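PDB 3R44: fatty acyl CoA synthetase FADD13 (FATTY-ACYL-CoA SYNTHETASE) from Mycobacterium tuberculosis, which is a fatty acyl-CoA synthetase of the ANL superfamily, with a large region of the AMP-binding enzyme family followed by a smaller C-terminal domain. Local coordinates for residues T40-T45 with N77-C82; F271-P276 with E298-I303; D370-E375 with D385-G390; P436-V441 with Q469-Y474. One frame throughout, in Å; residues are numbered along the deposited sequence. Where two conformers were deposited one is given.

Interaction 1 (T40-T45 with N77-C82); sequences TDVRMT and NSVEFC
Val42 of edge strand 42-45 lies opposite Val79 in the first turn of helix 79-91, their CA atoms 8.1 Å apart, a spacing that side chains alone bridge. Met44 and Val79 meet end-on, tip to tip: Met44 SD comes to 3.9 Å from Val79 CG2, with Val79 CG1 slightly farther off, so the sulfur rests against both branches of the valine. The methionine chain turns at its last torsion (chi3 58°), which lays its terminal methyl beside the CG2 branch as well, Met44 CE being 4.1 Å from Val79 CG2. Val42 adds a looser touch two residues earlier, on the same face of the strand, Val42 CG1 to Val79 CG1 at 4.3 Å. All of this is apolar, and no hydrogen bond joins the two segments. The start of the helix is fixed within its own segment: Ser78 is the N-cap, and Ser78 OG accepts from Phe81 N at 3.1 Å with an N-H...O angle of 162°. In 40-45, Asp41 and Val42 both face Glu37 in a G1 beta bulge as the chain turns into the strand. Tyr35 of strand 33-37 touches both Val42 and Val79, and Leu52 of helix 46-62 touches both Met44 and Val79. Val79 is thus buried where the sheet margin meets two helices, while Asn77, just before the cap, bonds to the backbone of Leu218 and Met220.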
# COMPACT_ATOMS: atom_id res chain seq x y z
N THR A 40 18.27 4.22 16.42
CA THR A 40 19.56 3.59 16.07
C THR A 40 20.69 4.63 15.91
O THR A 40 21.77 4.33 15.38
CB THR A 40 19.42 2.82 14.74
OG1 THR A 40 19.01 3.75 13.74
CG2 THR A 40 18.37 1.72 14.83
N ASP A 41 20.42 5.85 16.32
CA ASP A 41 21.32 6.99 16.22
C ASP A 41 21.88 7.29 14.84
O ASP A 41 23.04 7.64 14.73
CB ASP A 41 22.46 6.85 17.24
CG ASP A 41 21.94 6.52 18.64
OD1 ASP A 41 21.31 7.41 19.31
OD2 ASP A 41 22.14 5.37 19.08
N VAL A 42 21.03 7.20 13.82
CA VAL A 42 21.39 7.52 12.42
C VAL A 42 20.90 8.95 12.10
O VAL A 42 19.75 9.29 12.37
CB VAL A 42 20.76 6.49 11.48
CG1 VAL A 42 20.98 6.88 10.02
CG2 VAL A 42 21.30 5.05 11.80
N ARG A 43 21.79 9.81 11.61
CA ARG A 43 21.42 11.18 11.20
C ARG A 43 22.28 11.49 9.97
O ARG A 43 23.43 11.87 10.11
CB ARG A 43 21.61 12.23 12.31
CG ARG A 43 21.15 13.67 11.96
CD ARG A 43 21.27 14.68 13.20
NE ARG A 43 20.47 14.18 14.33
CZ ARG A 43 19.17 14.43 14.54
NH1 ARG A 43 18.43 15.22 13.73
NH2 ARG A 43 18.60 13.83 15.58
N MET A 44 21.75 11.28 8.78
CA MET A 44 22.57 11.34 7.57
C MET A 44 22.09 12.40 6.64
O MET A 44 20.90 12.56 6.49
CB MET A 44 22.52 10.02 6.87
CG MET A 44 23.35 8.99 7.62
SD MET A 44 23.14 7.39 6.88
CE MET A 44 23.65 7.60 5.17
N THR A 45 23.03 13.11 6.01
CA THR A 45 22.71 14.10 5.00
C THR A 45 22.48 13.45 3.64
O THR A 45 22.76 12.28 3.43
CB THR A 45 23.82 15.08 4.81
OG1 THR A 45 24.96 14.33 4.38
CG2 THR A 45 24.16 15.85 6.14
N ASN A 77 12.84 -1.72 8.45
CA ASN A 77 13.12 -0.36 7.96
C ASN A 77 14.49 0.10 8.46
O ASN A 77 14.83 -0.04 9.66
CB ASN A 77 12.05 0.60 8.49
CG ASN A 77 10.76 0.49 7.75
OD1 ASN A 77 10.46 -0.54 7.14
ND2 ASN A 77 9.97 1.55 7.82
N SER A 78 15.25 0.71 7.56
CA SER A 78 16.59 1.19 7.88
C SER A 78 17.07 2.01 6.70
O SER A 78 16.49 1.95 5.60
CB SER A 78 17.58 0.02 8.12
OG SER A 78 17.75 -0.72 6.92
N VAL A 79 18.09 2.80 6.93
CA VAL A 79 18.73 3.53 5.87
C VAL A 79 19.37 2.53 4.88
O VAL A 79 19.46 2.79 3.68
CB VAL A 79 19.72 4.56 6.41
CG1 VAL A 79 21.00 3.87 6.93
CG2 VAL A 79 20.03 5.65 5.35
N GLU A 80 19.82 1.37 5.35
CA GLU A 80 20.31 0.32 4.39
C GLU A 80 19.26 -0.16 3.39
O GLU A 80 19.54 -0.36 2.23
CB GLU A 80 20.86 -0.89 5.11
CG GLU A 80 22.18 -0.68 5.84
CD GLU A 80 22.06 0.01 7.23
OE1 GLU A 80 20.94 0.28 7.75
OE2 GLU A 80 23.12 0.33 7.78
N PHE A 81 18.06 -0.37 3.87
CA PHE A 81 16.92 -0.74 3.02
C PHE A 81 16.83 0.32 1.91
O PHE A 81 16.80 -0.02 0.69
CB PHE A 81 15.64 -0.78 3.86
CG PHE A 81 14.47 -1.47 3.22
CD1 PHE A 81 13.75 -2.42 3.95
CD2 PHE A 81 14.01 -1.14 1.97
CE1 PHE A 81 12.65 -3.09 3.43
CE2 PHE A 81 12.91 -1.83 1.43
CZ PHE A 81 12.26 -2.80 2.16
N CYS A 82 16.81 1.59 2.30
CA CYS A 82 16.63 2.68 1.29
C CYS A 82 17.83 2.69 0.31
O CYS A 82 17.67 2.84 -0.90
CB CYS A 82 16.59 4.02 1.98
SG CYS A 82 15.16 4.23 3.01

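Interaction 2 (F271-P276 with E298-I303); sequences FMRQVP and EALIKI
Arg273 carries this contact, crossing Ile303 at about a right angle and slanting over the end of Leu300. The base of the arginine belongs to the leucine: Arg273 CB is 4.0 Å from Leu300 CD2, and Arg273 CG and CD lie almost as close to the same methyl, which nestles against the first part of the chain. Farther out Ile303 takes over. Its CG2 branch approaches the chain from the flank, with Arg273 CG 4.1 Å from Ile303 CG2, and its other branch lies above the flat head group. Ile303 CG1 stands over one face of the guanidinium, offset toward the rim, 3.9 Å from Arg273 NH2 and 4.0 Å from Arg273 CZ. Ile303 CD1 is also 3.9 Å from Arg273 NH2. The arginine begins extended, CG trans to the backbone N (chi1 -174°), then kinks at chi2 (-116°), and that kink swings the head group across the isoleucine. The guanidinium therefore meets hydrocarbon on this face, and no hydrogen bond or charge pair crosses between the segments. Two conformers were deposited for Arg273 and one is described, so the head-group details are less certain than the fit at CB. Phe278 of helix 276-280 touches both Arg273 and Ile303, and Tyr304 also touches Arg273. Helices 266-274 and 298-306 follow the neighbouring parallel strands 261-264 and 288-291, and their side-by-side contact is that of helices from consecutive beta-alpha-beta crossovers in an alpha/beta fold.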
# COMPACT_ATOMS: atom_id res chain seq x y z
N PHE A 271 -4.80 5.23 17.95
CA PHE A 271 -3.98 5.00 19.14
C PHE A 271 -3.27 6.23 19.63
O PHE A 271 -3.18 6.45 20.85
CB PHE A 271 -3.00 3.85 18.91
CG PHE A 271 -3.69 2.54 18.66
CD1 PHE A 271 -4.76 2.15 19.46
CD2 PHE A 271 -3.25 1.68 17.66
CE1 PHE A 271 -5.39 0.92 19.26
CE2 PHE A 271 -3.91 0.46 17.45
CZ PHE A 271 -4.95 0.09 18.23
N MET A 272 -2.82 7.06 18.69
CA MET A 272 -2.05 8.26 18.98
C MET A 272 -2.91 9.30 19.73
O MET A 272 -2.38 10.15 20.48
CB MET A 272 -1.46 8.84 17.70
CG MET A 272 -0.26 8.02 17.28
SD MET A 272 0.43 8.61 15.75
CE MET A 272 0.90 10.26 15.98
N ARG A 273 -4.22 9.19 19.54
CA ARG A 273 -5.16 10.07 20.22
C ARG A 273 -5.37 9.62 21.67
O ARG A 273 -5.79 10.43 22.52
CB ARG A 273 -6.48 10.09 19.45
CG ARG A 273 -7.48 11.06 19.96
CD ARG A 273 -8.70 10.37 20.47
NE ARG A 273 -9.67 11.30 21.03
CZ ARG A 273 -9.48 12.05 22.11
NH1 ARG A 273 -8.32 12.04 22.74
NH2 ARG A 273 -10.46 12.84 22.52
N GLN A 274 -5.10 8.36 21.97
CA GLN A 274 -5.36 7.84 23.32
C GLN A 274 -4.22 7.97 24.32
O GLN A 274 -4.47 7.96 25.56
CB GLN A 274 -5.84 6.39 23.27
CG GLN A 274 -6.78 6.07 22.14
CD GLN A 274 -8.05 6.89 22.21
OE1 GLN A 274 -8.42 7.42 23.28
NE2 GLN A 274 -8.74 6.98 21.10
N VAL A 275 -3.00 8.15 23.84
CA VAL A 275 -1.81 8.22 24.74
C VAL A 275 -1.73 9.59 25.44
O VAL A 275 -2.24 10.58 24.88
CB VAL A 275 -0.56 7.88 23.98
CG1 VAL A 275 -0.70 6.42 23.51
CG2 VAL A 275 -0.33 8.80 22.80
N PRO A 276 -1.13 9.63 26.65
CA PRO A 276 -1.04 10.85 27.48
C PRO A 276 -0.40 11.98 26.70
O PRO A 276 -0.77 13.15 26.89
CB PRO A 276 -0.09 10.41 28.61
CG PRO A 276 -0.43 8.98 28.82
CD PRO A 276 -0.70 8.44 27.41
N GLU A 298 -15.16 10.67 11.29
CA GLU A 298 -15.30 12.12 11.48
C GLU A 298 -14.83 12.57 12.86
O GLU A 298 -14.12 13.57 12.98
CB GLU A 298 -16.76 12.62 11.21
N ALA A 299 -15.17 11.81 13.91
CA ALA A 299 -14.79 12.20 15.26
C ALA A 299 -13.26 12.33 15.38
O ALA A 299 -12.72 13.21 16.06
CB ALA A 299 -15.35 11.21 16.27
N LEU A 300 -12.55 11.44 14.71
CA LEU A 300 -11.09 11.50 14.79
C LEU A 300 -10.56 12.65 14.00
O LEU A 300 -9.64 13.30 14.44
CB LEU A 300 -10.44 10.21 14.27
CG LEU A 300 -9.92 9.22 15.25
CD1 LEU A 300 -9.07 8.19 14.41
CD2 LEU A 300 -9.15 9.87 16.45
N ILE A 301 -11.15 12.94 12.84
CA ILE A 301 -10.71 14.07 12.03
C ILE A 301 -10.86 15.34 12.87
O ILE A 301 -9.96 16.19 12.93
CB ILE A 301 -11.49 14.12 10.72
CG1 ILE A 301 -11.23 12.89 9.87
CG2 ILE A 301 -11.24 15.44 9.91
CD1 ILE A 301 -12.21 12.79 8.74
N LYS A 302 -12.00 15.46 13.53
CA LYS A 302 -12.28 16.65 14.30
C LYS A 302 -11.37 16.89 15.49
O LYS A 302 -11.03 18.03 15.79
CB LYS A 302 -13.75 16.66 14.75
CG LYS A 302 -14.74 16.83 13.57
CD LYS A 302 -16.19 16.79 14.12
CE LYS A 302 -17.04 17.87 13.58
NZ LYS A 302 -18.36 17.86 14.25
N ILE A 303 -10.99 15.84 16.19
CA ILE A 303 -10.15 16.03 17.35
C ILE A 303 -8.73 16.42 16.94
O ILE A 303 -8.13 17.31 17.55
CB ILE A 303 -10.21 14.84 18.31
CG1 ILE A 303 -9.53 15.22 19.63
CG2 ILE A 303 -9.64 13.63 17.69
CD1 ILE A 303 -10.29 16.16 20.42

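Interaction 3 (D370-E375 with D385-G390)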
# COMPACT_ATOMS: atom_id res chain seq x y z
N ASP A 370 1.01 7.20 -16.11
CA ASP A 370 2.37 6.63 -16.09
C ASP A 370 2.77 6.03 -14.72
O ASP A 370 3.81 5.36 -14.64
CB ASP A 370 3.41 7.69 -16.45
CG ASP A 370 3.41 8.05 -17.91
OD1 ASP A 370 2.95 7.21 -18.70
OD2 ASP A 370 3.93 9.13 -18.27
N ILE A 371 1.99 6.23 -13.66
CA ILE A 371 2.26 5.57 -12.39
C ILE A 371 1.97 4.06 -12.43
O ILE A 371 2.37 3.31 -11.51
CB ILE A 371 1.45 6.17 -11.22
CG1 ILE A 371 -0.01 5.74 -11.37
CG2 ILE A 371 1.67 7.78 -11.05
CD1 ILE A 371 -0.95 6.33 -10.31
N LEU A 372 1.28 3.61 -13.47
CA LEU A 372 0.84 2.22 -13.55
C LEU A 372 1.98 1.27 -13.80
O LEU A 372 2.97 1.57 -14.47
CB LEU A 372 -0.22 2.03 -14.63
CG LEU A 372 -1.53 2.72 -14.32
CD1 LEU A 372 -2.44 2.67 -15.55
CD2 LEU A 372 -2.23 2.12 -13.11
N LEU A 373 1.80 0.08 -13.28
CA LEU A 373 2.71 -1.01 -13.54
C LEU A 373 2.98 -1.22 -15.02
O LEU A 373 2.12 -0.98 -15.91
CB LEU A 373 2.19 -2.34 -12.92
CG LEU A 373 1.14 -3.12 -13.75
CD1 LEU A 373 0.84 -4.45 -13.11
CD2 LEU A 373 -0.21 -2.34 -13.99
N LYS A 374 4.17 -1.68 -15.30
CA LYS A 374 4.53 -2.09 -16.64
C LYS A 374 3.81 -3.39 -17.03
O LYS A 374 3.31 -3.55 -18.16
CB LYS A 374 6.04 -2.29 -16.76
CG LYS A 374 6.43 -2.94 -18.11
CD LYS A 374 7.88 -3.44 -18.13
CE LYS A 374 8.84 -2.34 -18.39
NZ LYS A 374 10.24 -2.86 -18.62
N GLU A 375 3.81 -4.33 -16.10
CA GLU A 375 3.25 -5.65 -16.34
C GLU A 375 3.20 -6.41 -15.02
O GLU A 375 3.83 -6.00 -14.04
CB GLU A 375 4.16 -6.40 -17.30
CG GLU A 375 5.50 -6.79 -16.68
CD GLU A 375 6.57 -7.16 -17.69
OE1 GLU A 375 6.46 -6.80 -18.88
OE2 GLU A 375 7.57 -7.78 -17.25
N ASP A 385 -5.15 -8.64 -19.88
CA ASP A 385 -6.52 -8.72 -19.40
C ASP A 385 -6.88 -7.61 -18.38
O ASP A 385 -8.05 -7.28 -18.23
CB ASP A 385 -6.80 -10.12 -18.85
CG ASP A 385 -6.97 -11.20 -19.99
OD1 ASP A 385 -7.03 -10.85 -21.20
OD2 ASP A 385 -7.00 -12.40 -19.68
N ALA A 386 -5.85 -7.07 -17.72
CA ALA A 386 -5.99 -6.01 -16.72
C ALA A 386 -6.17 -4.62 -17.32
O ALA A 386 -6.45 -3.68 -16.60
CB ALA A 386 -4.79 -6.01 -15.79
N PHE A 387 -5.99 -4.48 -18.62
CA PHE A 387 -6.08 -3.21 -19.30
C PHE A 387 -7.17 -3.18 -20.35
O PHE A 387 -7.45 -4.19 -21.02
CB PHE A 387 -4.77 -2.89 -19.97
CG PHE A 387 -3.76 -2.38 -19.07
CD1 PHE A 387 -3.66 -1.03 -18.88
CD2 PHE A 387 -2.90 -3.23 -18.38
CE1 PHE A 387 -2.72 -0.53 -18.02
CE2 PHE A 387 -1.96 -2.70 -17.50
CZ PHE A 387 -1.86 -1.35 -17.36
N ASP A 388 -7.81 -2.03 -20.44
CA ASP A 388 -8.82 -1.72 -21.45
C ASP A 388 -8.44 -0.40 -22.08
O ASP A 388 -8.70 0.66 -21.49
CB ASP A 388 -10.18 -1.57 -20.79
CG ASP A 388 -11.30 -1.34 -21.80
OD1 ASP A 388 -10.99 -1.26 -23.03
OD2 ASP A 388 -12.47 -1.25 -21.36
N ASN A 389 -7.79 -0.47 -23.24
CA ASN A 389 -7.31 0.73 -23.95
C ASN A 389 -6.50 1.70 -23.12
O ASN A 389 -6.81 2.91 -23.07
CB ASN A 389 -8.48 1.51 -24.52
CG ASN A 389 -9.20 0.75 -25.60
OD1 ASN A 389 -10.42 0.61 -25.55
ND2 ASN A 389 -8.45 0.22 -26.58
N GLY A 390 -5.52 1.17 -22.43
CA GLY A 390 -4.64 1.95 -21.61
C GLY A 390 -5.16 2.16 -20.21
O GLY A 390 -4.42 2.61 -19.41
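Phe387 swings its ring clear of its own carbonyl carbon (chi1 -79°), with the ring plane turned nearly square to the chain (chi2 -92°), and so brings CE1, CZ and CE2 up to two consecutive leucines. Leu373 holds CG between its backbone N and carbonyl carbon (chi1 83°), and this tight placement carries one methyl to the ring: Leu373 CD2 is 3.9 Å from both Phe387 CZ and Phe387 CE2. Leu372 meets the CE1 side of the ring, from the same side of its plane, Leu372 CD1 lying 4.1 Å from Phe387 CE1. Both methyls come in obliquely, and each leucine and the phenylalanine lie alongside one another, pointing opposite ways. Leu372 CD1 also lies 4.3 Å from Gly390 O, and the carbonyl carbon of Gly390 sits at the ring edge, in its plane. Phe392 of strand 391-394 also touches both leucines, as well as Ala386, and Val188 and His190 of strand 186-191 touch Leu373. Thus the irregular segment 370-375 meets the edge strand 387-388 of the antiparallel sheet. No hydrogen bond crosses here, so across this contact the ring is held by shape and dispersion, with no directional bond between the segments.

Interaction 4 (P436-V441 with Q469-Y474); sequences PGVSEV and QQIVEY
Ile471 points its longer branch from helix 468-478 at Val438 of strand 438-448, and each atom along it comes closer to the strand. Ile471 CB is still 5.9 Å from Val438 CG2, the step to Ile471 CG1 shortens that to 4.5 Å, and the terminal methyl Ile471 CD1 makes the contact at 4.2 Å. The nearly straight run of the branch (chi2 161°) gives it this reach, whereas Ile471 CG2 stays 6.1 Å from Val438 CG2. On the strand Val438 directs its CB toward the helix, so a single pair of methyls bridges backbones whose nearest CA atoms, Val438 and Ile471, are 9.3 Å apart. One helical position earlier Gln470 extends toward the turn ahead of the strand, but Gln470 NE2 remains 4.5 Å from Pro436 O, too long for a hydrogen bond. The proline ring itself comes no nearer to the helix segment than 5.0 Å, Pro436 CD to Gln470 NE2, and no hydrogen bond joins the segments. Ser439 and Glu440 both face Val460 in a classic beta bulge, just beyond the touching valine. Val459 of strand 454-461 touches Val438, while Ile432 of helix 425-432 and Phe490 of strand 487-490 touch Ile471. Helix 468-478 forms the crossover between the adjacent parallel strands 454-461 and 487-490, and through Ile471 it packs toward the edge strand 438-448 as well.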
# COMPACT_ATOMS: atom_id res chain seq x y z
N PRO A 436 -36.86 -1.98 6.30
CA PRO A 436 -37.26 -1.47 7.61
C PRO A 436 -36.98 -2.47 8.73
O PRO A 436 -37.34 -3.63 8.62
CB PRO A 436 -38.76 -1.22 7.45
CG PRO A 436 -38.96 -1.00 5.95
CD PRO A 436 -37.94 -1.93 5.30
N GLY A 437 -36.35 -2.00 9.81
CA GLY A 437 -35.95 -2.84 10.91
C GLY A 437 -34.55 -3.42 10.85
O GLY A 437 -34.07 -3.97 11.84
N VAL A 438 -33.90 -3.35 9.70
CA VAL A 438 -32.49 -3.69 9.59
C VAL A 438 -31.59 -2.53 10.02
O VAL A 438 -31.68 -1.45 9.45
CB VAL A 438 -32.13 -4.05 8.13
CG1 VAL A 438 -30.60 -4.16 8.01
CG2 VAL A 438 -32.83 -5.38 7.71
N SER A 439 -30.68 -2.75 10.96
CA SER A 439 -29.78 -1.66 11.37
C SER A 439 -28.41 -1.74 10.72
O SER A 439 -27.81 -0.71 10.51
CB SER A 439 -29.61 -1.56 12.89
OG SER A 439 -29.22 -2.75 13.50
N GLU A 440 -27.92 -2.94 10.48
CA GLU A 440 -26.61 -3.12 9.87
C GLU A 440 -26.63 -4.38 9.03
O GLU A 440 -27.37 -5.34 9.32
CB GLU A 440 -25.47 -3.27 10.91
CG GLU A 440 -25.23 -2.15 11.94
CD GLU A 440 -24.43 -2.69 13.13
OE1 GLU A 440 -23.22 -2.95 12.99
OE2 GLU A 440 -25.03 -2.87 14.20
N VAL A 441 -25.79 -4.39 7.99
CA VAL A 441 -25.62 -5.59 7.13
C VAL A 441 -24.21 -5.67 6.59
O VAL A 441 -23.61 -4.65 6.22
CB VAL A 441 -26.65 -5.64 5.95
CG1 VAL A 441 -26.53 -4.44 5.08
CG2 VAL A 441 -26.47 -6.92 5.11
N GLN A 469 -37.10 -14.37 4.91
CA GLN A 469 -37.84 -14.44 3.65
C GLN A 469 -38.16 -13.09 3.09
O GLN A 469 -38.21 -12.89 1.86
CB GLN A 469 -39.14 -15.21 3.81
CG GLN A 469 -38.90 -16.67 3.65
CD GLN A 469 -38.76 -17.07 2.18
OE1 GLN A 469 -38.01 -17.98 1.86
NE2 GLN A 469 -39.48 -16.39 1.30
N GLN A 470 -38.45 -12.19 4.01
CA GLN A 470 -38.82 -10.85 3.64
C GLN A 470 -37.63 -10.11 3.04
O GLN A 470 -37.77 -9.41 2.04
CB GLN A 470 -39.33 -10.12 4.88
CG GLN A 470 -39.00 -8.66 4.91
CD GLN A 470 -39.62 -7.97 6.10
OE1 GLN A 470 -40.20 -8.63 6.99
NE2 GLN A 470 -39.51 -6.64 6.14
N ILE A 471 -36.44 -10.26 3.64
CA ILE A 471 -35.25 -9.66 3.07
C ILE A 471 -35.03 -10.25 1.68
O ILE A 471 -34.77 -9.51 0.73
CB ILE A 471 -33.97 -9.87 3.99
CG1 ILE A 471 -34.02 -8.92 5.16
CG2 ILE A 471 -32.67 -9.62 3.27
CD1 ILE A 471 -33.11 -9.35 6.33
N VAL A 472 -35.15 -11.56 1.51
CA VAL A 472 -34.74 -12.12 0.22
C VAL A 472 -35.76 -11.76 -0.85
O VAL A 472 -35.40 -11.30 -1.94
CB VAL A 472 -34.54 -13.60 0.25
CG1 VAL A 472 -34.20 -14.12 -1.17
CG2 VAL A 472 -33.44 -13.95 1.23
N GLU A 473 -37.03 -11.93 -0.53
CA GLU A 473 -38.05 -11.49 -1.48
C GLU A 473 -37.94 -9.98 -1.73
O GLU A 473 -38.06 -9.55 -2.86
CB GLU A 473 -39.44 -11.96 -1.08
CG GLU A 473 -39.63 -13.47 -1.38
CD GLU A 473 -41.05 -13.95 -1.15
OE1 GLU A 473 -41.21 -15.09 -0.68
OE2 GLU A 473 -41.99 -13.17 -1.43
N TYR A 474 -37.57 -9.18 -0.73
CA TYR A 474 -37.32 -7.75 -0.99
C TYR A 474 -36.14 -7.50 -1.93
O TYR A 474 -36.25 -6.71 -2.86
CB TYR A 474 -37.08 -7.00 0.30
CG TYR A 474 -36.83 -5.53 0.12
CD1 TYR A 474 -37.90 -4.63 0.10
CD2 TYR A 474 -35.55 -5.03 -0.01
CE1 TYR A 474 -37.68 -3.27 -0.05
CE2 TYR A 474 -35.31 -3.68 -0.14
CZ TYR A 474 -36.38 -2.80 -0.17
OH TYR A 474 -36.16 -1.45 -0.31

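Overall arrangement
The four contacts follow one another along the chain without touching. Interactions 1 and 2 both lie in the AMP-binding enzyme family region, centres 29 Å apart, and both border the nine-stranded mixed sheet: interaction 1 at its edge strand 42-45, interaction 2 on helices that follow inner strands. Interaction 3 joins loop 370-375 to edge strand 387-388 of the separate antiparallel sheet; its centre lies 38 Å from that of interaction 2, on the opposite side of the chain's centre. Its Leu372 side chain is about 12 Å from the bound histidine, whose pocket includes His192 and His196. Interaction 4, in the C-terminal domain, lies 55 Å from interaction 1 between centres and 34 Å from interaction 2.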